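Long-range contacts in fucolectin-related protein (Streptococcus pneumoniae, PDB 2WMF), which probably hydrolyses host blood-group carbohydrate antigens, as a family 98 glycoside hydrolase linked to fucose utilisation in the pneumococcus: residues E270-I275 with N482-D487; E278-Y283 with S430-N435; K416-D421 with Q444-P449; R529-T534 with V571-M576. All blocks are in the same frame, centred on the assembly; numbering follows the deposited sequence.

Interaction 1: E270-I275 with N482-D487; sequences EPESMI and NNYRTD
Glu272 sets its CG beside its own backbone N (chi1 -69°) and then bends sharply at chi2 (88°), which carries its carboxylate past the Tyr484 ring to Thr486. The site is the N-terminus of helix 272-283, which follows the seventh strand of the (beta/alpha)8 barrel and precedes the eighth in the chain; here it meets the loop leaving strand 477-482 of the C-terminal beta-sheet region. The carboxylate holds Thr486 by both oxygens. OE2 of Glu272 receives Thr486 OG1 at 2.7 Å through its syn lone pair, whereas Glu272 OE1 accepts Thr486 N at 3.1 Å from above the carboxylate plane. Lys488 forms a salt bridge with OE1 and Tyr519 bonds to OE2, so this buried acid is gripped from several directions. Ser273 N donates to Tyr484 O at 3.0 Å, almost in line with the carbonyl bond though the N-H itself is bent (138°); Ser273 OG turns instead to His465 O. Glu272 CB touches the edge of the Tyr484 ring at CD2 (3.7 Å), while the tyrosine hydroxyl reaches Asp525. Pro271 and the aliphatic part of Arg485 run the same way, with Pro271 CB 3.8 Å from Arg485 CD.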
loop_
_atom_site.group_PDB
_atom_site.type_symbol
_atom_site.label_atom_id
_atom_site.label_comp_id
_atom_site.label_asym_id
_atom_site.label_seq_id
_atom_site.Cartn_x
_atom_site.Cartn_y
_atom_site.Cartn_z
ATOM N N GLU A 270 13.599 3.404 -3.256
ATOM C CA GLU A 270 12.471 2.800 -3.996
ATOM C C GLU A 270 11.798 3.930 -4.808
ATOM O O GLU A 270 11.420 4.962 -4.216
ATOM C CB GLU A 270 11.452 2.178 -3.055
ATOM C CG GLU A 270 10.264 1.607 -3.831
ATOM C CD GLU A 270 9.261 0.773 -3.065
ATOM O OE1 GLU A 270 9.573 0.288 -1.972
ATOM O OE2 GLU A 270 8.130 0.588 -3.648
ATOM N N PRO A 271 11.658 3.765 -6.130
ATOM C CA PRO A 271 11.051 4.843 -6.930
ATOM C C PRO A 271 9.711 5.330 -6.345
ATOM O O PRO A 271 8.867 4.537 -5.901
ATOM C CB PRO A 271 10.889 4.209 -8.298
ATOM C CG PRO A 271 11.993 3.235 -8.357
ATOM C CD PRO A 271 12.086 2.642 -6.986
ATOM N N GLU A 272 9.557 6.646 -6.341
ATOM C CA GLU A 272 8.338 7.296 -5.786
ATOM C C GLU A 272 7.053 6.738 -6.390
ATOM O O GLU A 272 6.107 6.391 -5.677
ATOM C CB GLU A 272 8.401 8.818 -5.980
ATOM C CG GLU A 272 9.488 9.509 -5.119
ATOM C CD GLU A 272 10.872 9.617 -5.695
ATOM O OE1 GLU A 272 11.248 8.833 -6.631
ATOM O OE2 GLU A 272 11.604 10.530 -5.193
ATOM N N SER A 273 7.012 6.649 -7.702
ATOM C CA SER A 273 5.807 6.123 -8.371
ATOM C C SER A 273 5.590 4.644 -8.058
ATOM O O SER A 273 4.459 4.139 -8.097
ATOM C CB SER A 273 5.906 6.312 -9.871
ATOM O OG SER A 273 7.098 5.718 -10.319
ATOM N N MET A 274 6.661 3.930 -7.727
ATOM C CA MET A 274 6.494 2.522 -7.375
ATOM C C MET A 274 5.791 2.350 -6.007
ATOM O O MET A 274 5.081 1.357 -5.788
ATOM C CB MET A 274 7.820 1.762 -7.392
ATOM C CG MET A 274 7.719 0.271 -7.030
ATOM S SD MET A 274 9.356 -0.529 -7.213
ATOM C CE MET A 274 9.040 -2.014 -6.255
ATOM N N ILE A 275 6.010 3.291 -5.098
ATOM C CA ILE A 275 5.252 3.332 -3.835
ATOM C C ILE A 275 3.716 3.380 -4.158
ATOM O O ILE A 275 2.893 2.613 -3.609
ATOM C CB ILE A 275 5.625 4.522 -2.971
ATOM C CG1 ILE A 275 7.089 4.455 -2.524
ATOM C CG2 ILE A 275 4.768 4.567 -1.693
ATOM C CD1 ILE A 275 7.607 5.796 -2.024
ATOM N N ASN A 482 1.303 8.624 -14.313
ATOM C CA ASN A 482 2.273 9.167 -13.382
ATOM C C ASN A 482 3.530 8.303 -13.404
ATOM O O ASN A 482 3.456 7.073 -13.228
ATOM C CB ASN A 482 1.678 9.274 -11.961
ATOM C CG ASN A 482 2.460 10.224 -11.057
ATOM O OD1 ASN A 482 3.699 10.188 -11.054
ATOM N ND2 ASN A 482 1.759 11.034 -10.226
ATOM N N ASN A 483 4.676 8.939 -13.655
ATOM C CA ASN A 483 5.936 8.227 -13.641
ATOM C C ASN A 483 6.984 8.848 -12.713
ATOM O O ASN A 483 8.187 8.647 -12.908
ATOM C CB ASN A 483 6.470 8.110 -15.090
ATOM C CG ASN A 483 6.946 9.442 -15.646
ATOM O OD1 ASN A 483 6.813 10.499 -15.003
ATOM N ND2 ASN A 483 7.504 9.398 -16.837
ATOM N N TYR A 484 6.547 9.553 -11.674
ATOM C CA TYR A 484 7.472 10.394 -10.883
ATOM C C TYR A 484 8.595 9.528 -10.284
ATOM O O TYR A 484 8.322 8.539 -9.573
ATOM C CB TYR A 484 6.742 11.113 -9.736
ATOM C CG TYR A 484 7.614 12.201 -9.077
ATOM C CD1 TYR A 484 8.028 13.314 -9.787
ATOM C CD2 TYR A 484 8.039 12.075 -7.770
ATOM C CE1 TYR A 484 8.845 14.245 -9.237
ATOM C CE2 TYR A 484 8.861 13.045 -7.182
ATOM C CZ TYR A 484 9.234 14.150 -7.914
ATOM O OH TYR A 484 10.064 15.114 -7.369
ATOM N N ARG A 485 9.848 9.844 -10.614
ATOM C CA ARG A 485 10.981 9.174 -10.013
ATOM C C ARG A 485 12.121 10.173 -10.021
ATOM O O ARG A 485 12.589 10.542 -11.091
ATOM C CB ARG A 485 11.378 7.906 -10.783
ATOM C CG ARG A 485 12.538 7.145 -10.108
ATOM C CD ARG A 485 13.025 5.963 -10.906
ATOM N NE ARG A 485 13.841 6.399 -12.035
ATOM C CZ ARG A 485 13.708 5.989 -13.284
ATOM N NH1 ARG A 485 12.827 5.043 -13.610
ATOM N NH2 ARG A 485 14.499 6.517 -14.232
ATOM N N THR A 486 12.586 10.552 -8.841
ATOM C CA THR A 486 13.742 11.459 -8.739
ATOM C C THR A 486 15.033 10.654 -8.969
ATOM O O THR A 486 15.086 9.462 -8.642
ATOM C CB THR A 486 13.789 12.171 -7.370
ATOM O OG1 THR A 486 13.991 11.189 -6.319
ATOM C CG2 THR A 486 12.547 13.005 -7.148
ATOM N N ASP A 487 16.075 11.311 -9.482
ATOM C CA ASP A 487 17.394 10.706 -9.608
ATOM C C ASP A 487 18.056 10.642 -8.216
ATOM O O ASP A 487 18.225 11.674 -7.542
ATOM C CB ASP A 487 18.237 11.556 -10.567
ATOM C CG ASP A 487 19.635 11.028 -10.769
ATOM O OD1 ASP A 487 19.891 9.861 -10.395
ATOM O OD2 ASP A 487 20.453 11.796 -11.333
#

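Interaction 2: E278-Y283 with S430-N435; sequences EMMNVY and SWYIYN
A helix-on-sheet interface joins the (beta/alpha)8 barrel to the C-terminal sheet region: Met280, Asn281 and Tyr283 near the end of helix 272-283 face Tyr432 and Tyr434 of strand 430-434. With CG anti to the backbone N (chi1 -172°), the Met280 chain stretches straight at the strand, then bends at the sulfur. Met280 SD lies in the plane of the Tyr432 ring at its edge, 5.2 Å from the centroid, and approaches CD2 of Tyr434 obliquely at 3.8 Å, giving two Met-aromatic contacts. On one flank, Tyr434 OH donates to Asn281 OD1 at 2.7 Å, in the carbonyl plane and on a lone pair (122° at the oxygen). On the other, the rings of Tyr283 and Tyr432 meet obliquely, their planes 45° apart and Tyr283 CE2 3.6 Å from Tyr432 CZ. A water links the two hydroxyls, 3.2 Å from Tyr283 OH and 2.9 Å from Tyr432 OH; the first also bonds to Asn323 O and the second to His319. Tyr434 OH, besides donating to Asn281, accepts from Tyr366 N. Each hydroxyl in this buried, largely aromatic interface therefore has polar partners, while the thioether touches both Tyr432 and Tyr434.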
loop_
_atom_site.group_PDB
_atom_site.type_symbol
_atom_site.label_atom_id
_atom_site.label_comp_id
_atom_site.label_asym_id
_atom_site.label_seq_id
_atom_site.Cartn_x
_atom_site.Cartn_y
_atom_site.Cartn_z
ATOM N N GLU A 278 2.415 0.003 -5.443
ATOM C CA GLU A 278 2.074 -0.827 -4.285
ATOM C C GLU A 278 0.677 -0.440 -3.695
ATOM O O GLU A 278 -0.109 -1.319 -3.363
ATOM C CB GLU A 278 3.176 -0.799 -3.206
ATOM C CG GLU A 278 4.574 -1.177 -3.663
ATOM C CD GLU A 278 5.458 -1.578 -2.512
ATOM O OE1 GLU A 278 4.970 -2.239 -1.578
ATOM O OE2 GLU A 278 6.655 -1.196 -2.497
ATOM N N MET A 279 0.397 0.864 -3.603
ATOM C CA MET A 279 -0.921 1.299 -3.146
ATOM C C MET A 279 -2.008 0.836 -4.133
ATOM O O MET A 279 -3.090 0.416 -3.719
ATOM C CB MET A 279 -1.012 2.827 -3.002
ATOM C CG MET A 279 0.021 3.422 -1.995
ATOM S SD MET A 279 0.085 5.241 -2.107
ATOM C CE MET A 279 -1.514 5.727 -1.449
ATOM N N MET A 280 -1.725 0.912 -5.445
ATOM C CA MET A 280 -2.683 0.417 -6.435
ATOM C C MET A 280 -3.069 -1.065 -6.250
ATOM O O MET A 280 -4.199 -1.416 -6.432
ATOM C CB MET A 280 -2.140 0.611 -7.842
ATOM C CG MET A 280 -3.152 0.312 -8.935
ATOM S SD MET A 280 -2.486 0.434 -10.615
ATOM C CE MET A 280 -2.378 2.210 -10.779
ATOM N N ASN A 281 -2.121 -1.934 -5.873
ATOM C CA ASN A 281 -2.407 -3.332 -5.599
ATOM C C ASN A 281 -3.437 -3.487 -4.488
ATOM O O ASN A 281 -4.236 -4.434 -4.509
ATOM C CB ASN A 281 -1.114 -4.047 -5.168
ATOM C CG ASN A 281 -0.163 -4.335 -6.328
ATOM O OD1 ASN A 281 -0.430 -4.015 -7.498
ATOM N ND2 ASN A 281 0.996 -4.905 -5.980
ATOM N N VAL A 282 -3.345 -2.590 -3.515
ATOM C CA VAL A 282 -4.254 -2.601 -2.336
ATOM C C VAL A 282 -5.629 -2.053 -2.771
ATOM O O VAL A 282 -6.671 -2.746 -2.620
ATOM C CB VAL A 282 -3.636 -1.825 -1.165
ATOM C CG1 VAL A 282 -4.672 -1.592 -0.065
ATOM C CG2 VAL A 282 -2.370 -2.600 -0.624
ATOM N N TYR A 283 -5.601 -0.855 -3.325
ATOM C CA TYR A 283 -6.815 -0.157 -3.830
ATOM C C TYR A 283 -7.676 -1.073 -4.718
ATOM O O TYR A 283 -8.890 -1.267 -4.478
ATOM C CB TYR A 283 -6.394 1.117 -4.566
ATOM C CG TYR A 283 -7.520 1.774 -5.295
ATOM C CD1 TYR A 283 -8.316 2.713 -4.660
ATOM C CD2 TYR A 283 -7.742 1.529 -6.644
ATOM C CE1 TYR A 283 -9.359 3.344 -5.342
ATOM C CE2 TYR A 283 -8.786 2.172 -7.338
ATOM C CZ TYR A 283 -9.587 3.077 -6.672
ATOM O OH TYR A 283 -10.652 3.689 -7.382
ATOM N N SER A 430 -12.893 0.878 -15.733
ATOM C CA SER A 430 -11.533 1.397 -15.833
ATOM C C SER A 430 -10.470 0.304 -16.070
ATOM O O SER A 430 -10.677 -0.869 -15.716
ATOM C CB SER A 430 -11.137 2.132 -14.568
ATOM O OG SER A 430 -12.007 3.191 -14.265
ATOM N N TRP A 431 -9.346 0.731 -16.646
ATOM C CA TRP A 431 -8.132 -0.041 -16.696
ATOM C C TRP A 431 -7.133 0.563 -15.719
ATOM O O TRP A 431 -6.903 1.777 -15.728
ATOM C CB TRP A 431 -7.494 0.017 -18.102
ATOM C CG TRP A 431 -8.137 -0.848 -19.153
ATOM C CD1 TRP A 431 -8.833 -0.420 -20.294
ATOM C CD2 TRP A 431 -8.045 -2.255 -19.242
ATOM N NE1 TRP A 431 -9.203 -1.512 -21.057
ATOM C CE2 TRP A 431 -8.704 -2.655 -20.465
ATOM C CE3 TRP A 431 -7.444 -3.228 -18.448
ATOM C CZ2 TRP A 431 -8.762 -3.968 -20.874
ATOM C CZ3 TRP A 431 -7.500 -4.549 -18.884
ATOM C CH2 TRP A 431 -8.179 -4.904 -20.067
ATOM N N TYR A 432 -6.511 -0.305 -14.918
ATOM C CA TYR A 432 -5.421 0.039 -13.996
ATOM C C TYR A 432 -4.144 -0.658 -14.543
ATOM O O TYR A 432 -4.133 -1.875 -14.747
ATOM C CB TYR A 432 -5.727 -0.414 -12.555
ATOM C CG TYR A 432 -6.690 0.536 -11.900
ATOM C CD1 TYR A 432 -6.206 1.580 -11.126
ATOM C CD2 TYR A 432 -8.060 0.495 -12.172
ATOM C CE1 TYR A 432 -7.041 2.557 -10.611
ATOM C CE2 TYR A 432 -8.943 1.483 -11.648
ATOM C CZ TYR A 432 -8.444 2.512 -10.875
ATOM O OH TYR A 432 -9.294 3.489 -10.379
ATOM N N ILE A 433 -3.093 0.127 -14.772
ATOM C CA ILE A 433 -1.965 -0.285 -15.593
ATOM C C ILE A 433 -0.636 0.122 -14.939
ATOM O O ILE A 433 -0.522 1.219 -14.386
ATOM C CB ILE A 433 -2.030 0.426 -16.968
ATOM C CG1 ILE A 433 -3.364 0.149 -17.665
ATOM C CG2 ILE A 433 -0.851 0.077 -17.838
ATOM C CD1 ILE A 433 -3.952 1.384 -18.275
ATOM N N TYR A 434 0.375 -0.729 -15.062
ATOM C CA TYR A 434 1.755 -0.331 -14.781
ATOM C C TYR A 434 2.788 -1.209 -15.474
ATOM O O TYR A 434 2.514 -2.314 -15.919
ATOM C CB TYR A 434 2.044 -0.183 -13.291
ATOM C CG TYR A 434 1.823 -1.340 -12.327
ATOM C CD1 TYR A 434 2.544 -2.538 -12.438
ATOM C CD2 TYR A 434 0.912 -1.229 -11.243
ATOM C CE1 TYR A 434 2.340 -3.590 -11.549
ATOM C CE2 TYR A 434 0.745 -2.257 -10.324
ATOM C CZ TYR A 434 1.462 -3.439 -10.455
ATOM O OH TYR A 434 1.329 -4.450 -9.530
ATOM N N ASN A 435 4.017 -0.670 -15.509
ATOM C CA ASN A 435 5.183 -1.425 -15.924
ATOM C C ASN A 435 5.639 -2.217 -14.678
ATOM O O ASN A 435 5.850 -1.616 -13.622
ATOM C CB ASN A 435 6.276 -0.463 -16.400
ATOM C CG ASN A 435 7.567 -1.176 -16.823
ATOM O OD1 ASN A 435 8.031 -2.098 -16.137
ATOM N ND2 ASN A 435 8.108 -0.788 -17.999
HETATM O O HOH W 1 -12.014 2.671 -10.069
#

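Interaction 3: K416-D421 with Q444-P449; sequences KLYEGD and QQVMLP
Tyr418 packs firmly against Val446 and Leu448, whereas Glu419 and Asp421 meet strand 444-449 at the solvent. The short strand 419-420 is an edge strand, antiparallel to 444-449, of a six-stranded sheet in the C-terminal region. On the inner side Tyr418 CB rests 3.7 Å from Leu448 CD2, and CE1 of the Tyr418 ring approaches Val446 CG1 obliquely at 3.8 Å. Trp431 of strand 430-434 also touches Tyr418 and Leu448, and the phenol hydroxyl ends on Gly422 O. Glu419 and Met447 form a hydrogen-bonded pair, Glu419 N to Met447 O at 3.1 Å and Met447 N to Glu419 O at 2.8 Å. Their side chains run alongside each other on the outer face, where Lys416 makes a long, weak salt bridge to Glu419. Gly420 follows with phi 114°, a backbone shape that suits glycine. Beyond it the backbone bond from Asp421 N to Gln445 O is weak. The Asp421 carboxylate adds a straighter bond: OD1 takes Gln445 N at 2.9 Å (168°). A water lies 2.6 Å from Asp421 OD2 and 2.7 Å from OE1 of Gln445, whose NE2 bonds to Asp461. A side-chain carboxylate thus adds to the backbone pairing beside the weak bond.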
loop_
_atom_site.group_PDB
_atom_site.type_symbol
_atom_site.label_atom_id
_atom_site.label_comp_id
_atom_site.label_asym_id
_atom_site.label_seq_id
_atom_site.Cartn_x
_atom_site.Cartn_y
_atom_site.Cartn_z
ATOM N N LYS A 416 -8.846 -13.790 -21.077
ATOM C CA LYS A 416 -7.723 -12.889 -21.363
ATOM C C LYS A 416 -8.304 -11.579 -21.900
ATOM O O LYS A 416 -9.130 -11.595 -22.841
ATOM C CB LYS A 416 -6.747 -13.530 -22.372
ATOM C CG LYS A 416 -5.419 -12.769 -22.493
ATOM C CD LYS A 416 -4.513 -13.429 -23.515
ATOM C CE LYS A 416 -3.292 -12.615 -23.754
ATOM N NZ LYS A 416 -2.273 -13.302 -24.607
ATOM N N LEU A 417 -7.903 -10.470 -21.279
ATOM C CA LEU A 417 -8.499 -9.170 -21.577
ATOM C C LEU A 417 -7.619 -8.170 -22.311
ATOM O O LEU A 417 -8.112 -7.140 -22.759
ATOM C CB LEU A 417 -9.011 -8.494 -20.295
ATOM C CG LEU A 417 -9.974 -9.308 -19.436
ATOM C CD1 LEU A 417 -10.485 -8.534 -18.208
ATOM C CD2 LEU A 417 -11.170 -9.840 -20.300
ATOM N N TYR A 418 -6.307 -8.421 -22.414
ATOM C CA TYR A 418 -5.457 -7.496 -23.123
ATOM C C TYR A 418 -4.257 -8.251 -23.688
ATOM O O TYR A 418 -4.018 -9.403 -23.275
ATOM C CB TYR A 418 -4.974 -6.353 -22.205
ATOM C CG TYR A 418 -3.998 -6.758 -21.108
ATOM C CD1 TYR A 418 -2.611 -6.495 -21.231
ATOM C CD2 TYR A 418 -4.449 -7.411 -19.939
ATOM C CE1 TYR A 418 -1.716 -6.874 -20.218
ATOM C CE2 TYR A 418 -3.540 -7.806 -18.919
ATOM C CZ TYR A 418 -2.196 -7.483 -19.036
ATOM O OH TYR A 418 -1.302 -7.817 -18.004
ATOM N N GLU A 419 -3.528 -7.579 -24.580
ATOM C CA GLU A 419 -2.297 -8.096 -25.152
ATOM C C GLU A 419 -1.111 -7.249 -24.703
ATOM O O GLU A 419 -1.248 -6.069 -24.355
ATOM C CB GLU A 419 -2.372 -8.077 -26.687
ATOM C CG GLU A 419 -3.476 -8.951 -27.255
ATOM C CD GLU A 419 -3.204 -10.433 -27.070
ATOM O OE1 GLU A 419 -2.055 -10.832 -26.862
ATOM O OE2 GLU A 419 -4.170 -11.229 -27.134
ATOM N N GLY A 420 0.071 -7.853 -24.737
ATOM C CA GLY A 420 1.306 -7.180 -24.341
ATOM C C GLY A 420 1.923 -7.801 -23.100
ATOM O O GLY A 420 1.506 -8.851 -22.637
ATOM N N ASP A 421 2.998 -7.166 -22.637
ATOM C CA ASP A 421 3.777 -7.648 -21.502
ATOM C C ASP A 421 3.716 -6.764 -20.245
ATOM O O ASP A 421 4.370 -7.124 -19.269
ATOM C CB ASP A 421 5.246 -7.929 -21.861
ATOM C CG ASP A 421 6.002 -6.729 -22.449
ATOM O OD1 ASP A 421 5.452 -5.611 -22.541
ATOM O OD2 ASP A 421 7.210 -6.926 -22.828
ATOM N N GLN A 444 7.577 -1.706 -21.170
ATOM C CA GLN A 444 6.523 -2.674 -21.444
ATOM C C GLN A 444 5.401 -1.996 -22.206
ATOM O O GLN A 444 5.180 -0.782 -22.083
ATOM C CB GLN A 444 6.029 -3.338 -20.160
ATOM C CG GLN A 444 7.102 -4.148 -19.449
ATOM C CD GLN A 444 6.644 -4.732 -18.096
ATOM O OE1 GLN A 444 5.649 -4.278 -17.524
ATOM N NE2 GLN A 444 7.405 -5.701 -17.565
ATOM N N GLN A 445 4.661 -2.823 -22.935
ATOM C CA GLN A 445 3.561 -2.352 -23.751
ATOM C C GLN A 445 2.296 -3.134 -23.414
ATOM O O GLN A 445 2.350 -4.314 -23.070
ATOM C CB GLN A 445 3.876 -2.494 -25.249
ATOM C CG GLN A 445 5.124 -1.759 -25.706
ATOM C CD GLN A 445 6.432 -2.439 -25.317
ATOM O OE1 GLN A 445 6.569 -3.654 -25.448
ATOM N NE2 GLN A 445 7.434 -1.632 -24.897
ATOM N N VAL A 446 1.160 -2.424 -23.504
ATOM C CA VAL A 446 -0.131 -3.041 -23.456
ATOM C C VAL A 446 -0.977 -2.518 -24.596
ATOM O O VAL A 446 -0.874 -1.349 -24.984
ATOM C CB VAL A 446 -0.844 -2.829 -22.086
ATOM C CG1 VAL A 446 -0.028 -3.491 -20.927
ATOM C CG2 VAL A 446 -1.150 -1.384 -21.752
ATOM N N MET A 447 -1.809 -3.424 -25.096
ATOM C CA MET A 447 -2.892 -3.089 -26.041
ATOM C C MET A 447 -4.175 -3.515 -25.355
ATOM O O MET A 447 -4.386 -4.688 -25.097
ATOM C CB MET A 447 -2.724 -3.840 -27.368
ATOM C CG MET A 447 -3.700 -3.385 -28.413
ATOM S SD MET A 447 -5.406 -3.927 -28.274
ATOM C CE MET A 447 -5.341 -5.745 -28.110
ATOM N N LEU A 448 -4.997 -2.509 -25.049
ATOM C CA LEU A 448 -6.199 -2.642 -24.257
ATOM C C LEU A 448 -7.462 -2.458 -25.107
ATOM O O LEU A 448 -7.786 -1.348 -25.537
ATOM C CB LEU A 448 -6.171 -1.572 -23.172
ATOM C CG LEU A 448 -4.946 -1.412 -22.281
ATOM C CD1 LEU A 448 -5.068 -0.210 -21.326
ATOM C CD2 LEU A 448 -4.637 -2.707 -21.528
ATOM N N PRO A 449 -8.189 -3.558 -25.341
ATOM C CA PRO A 449 -9.539 -3.414 -25.912
ATOM C C PRO A 449 -10.345 -2.489 -25.004
ATOM O O PRO A 449 -10.150 -2.475 -23.777
ATOM C CB PRO A 449 -10.111 -4.834 -25.837
ATOM C CG PRO A 449 -8.917 -5.757 -25.748
ATOM C CD PRO A 449 -7.901 -4.949 -24.968
HETATM O O HOH W 2 8.375 -4.929 -23.945
#

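Interaction 4: R529-T534 with V571-M576; sequences RTTTLT and VNHNGM
Two hydrogen-bonded pairs, Arg529 with His573 and Thr531 with Val571, join strands 529-536 and 566-573 as antiparallel neighbours in a six-stranded sheet of the C-terminal region. Thr531 N reaches Val571 O, and Val571 N reaches Thr531 O, both at 2.9 Å. At the other pair, His573 N donates to Arg529 O at 2.9 Å and Arg529 N to His573 O at 3.0 Å. Between them lies the non-hydrogen-bonded pair Thr530-Asn572, whose side chains run alongside each other on the partly exposed face and supply a bond of their own. Asn572 ND2 donates to Thr530 OG1 at 2.8 Å, with the hydroxyl oxygen almost in the amide plane but the N-H bent to 140°. Asn572 OD1 bonds to Thr555 OG1 on the next strand, so both ends of the amide are held. The opposite face carries Arg529, Thr531, Val571 and His573; there Thr531 meets Leu481 of the second antiparallel sheet. His573 places its ring between its own backbone N and carbonyl carbon (chi1 66°), folding it back over the pairing so that ND1 makes a weak, 3.5 Å bond to Val571 O. Farther out, the Arg529 guanidinium bonds to Asn483 O, Pro464 O and Thr463, while Asn574 OD1 accepts from Arg485 N. The Arg529 guanidinium and Asn574 amide planes stand nearly perpendicular, and Arg529 NH2 stops 4.1 Å from Asn574 OD1.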
loop_
_atom_site.group_PDB
_atom_site.type_symbol
_atom_site.label_atom_id
_atom_site.label_comp_id
_atom_site.label_asym_id
_atom_site.label_seq_id
_atom_site.Cartn_x
_atom_site.Cartn_y
_atom_site.Cartn_z
ATOM N N ARG A 529 10.868 11.085 -19.168
ATOM C CA ARG A 529 10.770 9.774 -19.813
ATOM C C ARG A 529 9.439 9.800 -20.591
ATOM O O ARG A 529 8.495 10.458 -20.181
ATOM C CB ARG A 529 10.734 8.621 -18.763
ATOM C CG ARG A 529 11.820 8.741 -17.743
ATOM C CD ARG A 529 12.026 7.471 -16.947
ATOM N NE ARG A 529 10.903 6.894 -16.208
ATOM C CZ ARG A 529 10.399 7.369 -15.059
ATOM N NH1 ARG A 529 9.473 6.674 -14.423
ATOM N NH2 ARG A 529 10.766 8.551 -14.556
ATOM N N THR A 530 9.360 9.022 -21.657
ATOM C CA THR A 530 8.238 9.103 -22.579
ATOM C C THR A 530 7.214 7.957 -22.396
ATOM O O THR A 530 7.571 6.760 -22.370
ATOM C CB THR A 530 8.730 9.048 -24.033
ATOM O OG1 THR A 530 9.652 10.135 -24.237
ATOM C CG2 THR A 530 7.534 9.211 -24.992
ATOM N N THR A 531 5.944 8.335 -22.270
ATOM C CA THR A 531 4.807 7.443 -22.273
ATOM C C THR A 531 4.067 7.764 -23.555
ATOM O O THR A 531 3.758 8.915 -23.811
ATOM C CB THR A 531 3.860 7.702 -21.081
ATOM O OG1 THR A 531 4.572 7.549 -19.856
ATOM C CG2 THR A 531 2.673 6.736 -21.130
ATOM N N THR A 532 3.839 6.734 -24.375
ATOM C CA THR A 532 3.168 6.932 -25.669
ATOM C C THR A 532 1.787 6.283 -25.554
ATOM O O THR A 532 1.669 5.074 -25.219
ATOM C CB THR A 532 3.958 6.294 -26.809
ATOM O OG1 THR A 532 5.295 6.822 -26.815
ATOM C CG2 THR A 532 3.246 6.549 -28.160
ATOM N N LEU A 533 0.759 7.083 -25.838
ATOM C CA LEU A 533 -0.639 6.649 -25.743
ATOM C C LEU A 533 -1.262 6.704 -27.148
ATOM O O LEU A 533 -1.198 7.744 -27.808
ATOM C CB LEU A 533 -1.380 7.596 -24.805
ATOM C CG LEU A 533 -2.877 7.363 -24.676
ATOM C CD1 LEU A 533 -3.123 5.981 -24.163
ATOM C CD2 LEU A 533 -3.506 8.497 -23.775
ATOM N N THR A 534 -1.818 5.586 -27.615
ATOM C CA THR A 534 -2.379 5.498 -28.951
ATOM C C THR A 534 -3.836 5.032 -28.869
ATOM O O THR A 534 -4.142 3.989 -28.290
ATOM C CB THR A 534 -1.590 4.520 -29.832
ATOM O OG1 THR A 534 -0.194 4.829 -29.768
ATOM C CG2 THR A 534 -2.016 4.627 -31.280
ATOM N N VAL A 571 3.873 11.703 -24.520
ATOM C CA VAL A 571 4.004 12.551 -23.334
ATOM C C VAL A 571 5.404 12.336 -22.761
ATOM O O VAL A 571 5.751 11.227 -22.401
ATOM C CB VAL A 571 2.944 12.220 -22.249
ATOM C CG1 VAL A 571 3.077 13.162 -21.069
ATOM C CG2 VAL A 571 1.516 12.288 -22.862
ATOM N N ASN A 572 6.200 13.387 -22.654
ATOM C CA ASN A 572 7.530 13.318 -21.995
ATOM C C ASN A 572 7.387 13.956 -20.624
ATOM O O ASN A 572 7.005 15.126 -20.516
ATOM C CB ASN A 572 8.555 14.106 -22.801
ATOM C CG ASN A 572 8.358 13.934 -24.262
ATOM O OD1 ASN A 572 7.897 14.876 -24.968
ATOM N ND2 ASN A 572 8.589 12.725 -24.739
ATOM N N HIS A 573 7.617 13.186 -19.567
ATOM C CA HIS A 573 7.226 13.657 -18.242
ATOM C C HIS A 573 8.108 13.069 -17.145
ATOM O O HIS A 573 8.718 12.047 -17.349
ATOM C CB HIS A 573 5.719 13.457 -17.997
ATOM C CG HIS A 573 5.223 12.035 -17.922
ATOM N ND1 HIS A 573 5.291 11.120 -18.961
ATOM C CD2 HIS A 573 4.525 11.423 -16.933
ATOM C CE1 HIS A 573 4.646 10.012 -18.595
ATOM N NE2 HIS A 573 4.212 10.156 -17.359
ATOM N N ASN A 574 8.130 13.754 -16.003
ATOM C CA ASN A 574 8.602 13.159 -14.752
ATOM C C ASN A 574 7.648 13.637 -13.690
ATOM O O ASN A 574 7.802 14.709 -13.131
ATOM C CB ASN A 574 10.049 13.519 -14.442
ATOM C CG ASN A 574 10.626 12.666 -13.308
ATOM O OD1 ASN A 574 9.879 12.016 -12.607
ATOM N ND2 ASN A 574 11.961 12.636 -13.162
ATOM N N GLY A 575 6.577 12.870 -13.507
ATOM C CA GLY A 575 5.474 13.308 -12.661
ATOM C C GLY A 575 4.130 12.925 -13.252
ATOM O O GLY A 575 4.019 12.023 -14.113
ATOM N N MET A 576 3.107 13.625 -12.750
ATOM C CA MET A 576 1.708 13.397 -13.097
ATOM C C MET A 576 1.321 14.155 -14.390
ATOM O O MET A 576 1.692 15.329 -14.567
ATOM C CB MET A 576 0.817 13.882 -11.942
ATOM C CG MET A 576 -0.647 13.457 -12.108
ATOM S SD MET A 576 -1.669 14.055 -10.728
ATOM C CE MET A 576 -2.894 12.837 -10.200
#

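In the fold
Interactions 1 and 2 are buried and draw on the same barrel helix, 272-283: its start is held by a carboxylate and a backbone bond to a loop, its later turns by aromatic rings and a thioether against a strand. Interactions 3 and 4 are only partly buried and belong to one antiparallel sheet, where backbone pairing dominates and side chains add to it, at an edge strand in 416-421 and farther in at 529-534. The pairs are connected. Trp431 NE1 of interaction 2 bonds to Pro449 O of interaction 3, and Asn483 of interaction 1 reaches both Arg529 and Gly575 of interaction 4. The interface with the barrel thus runs directly into the sheets.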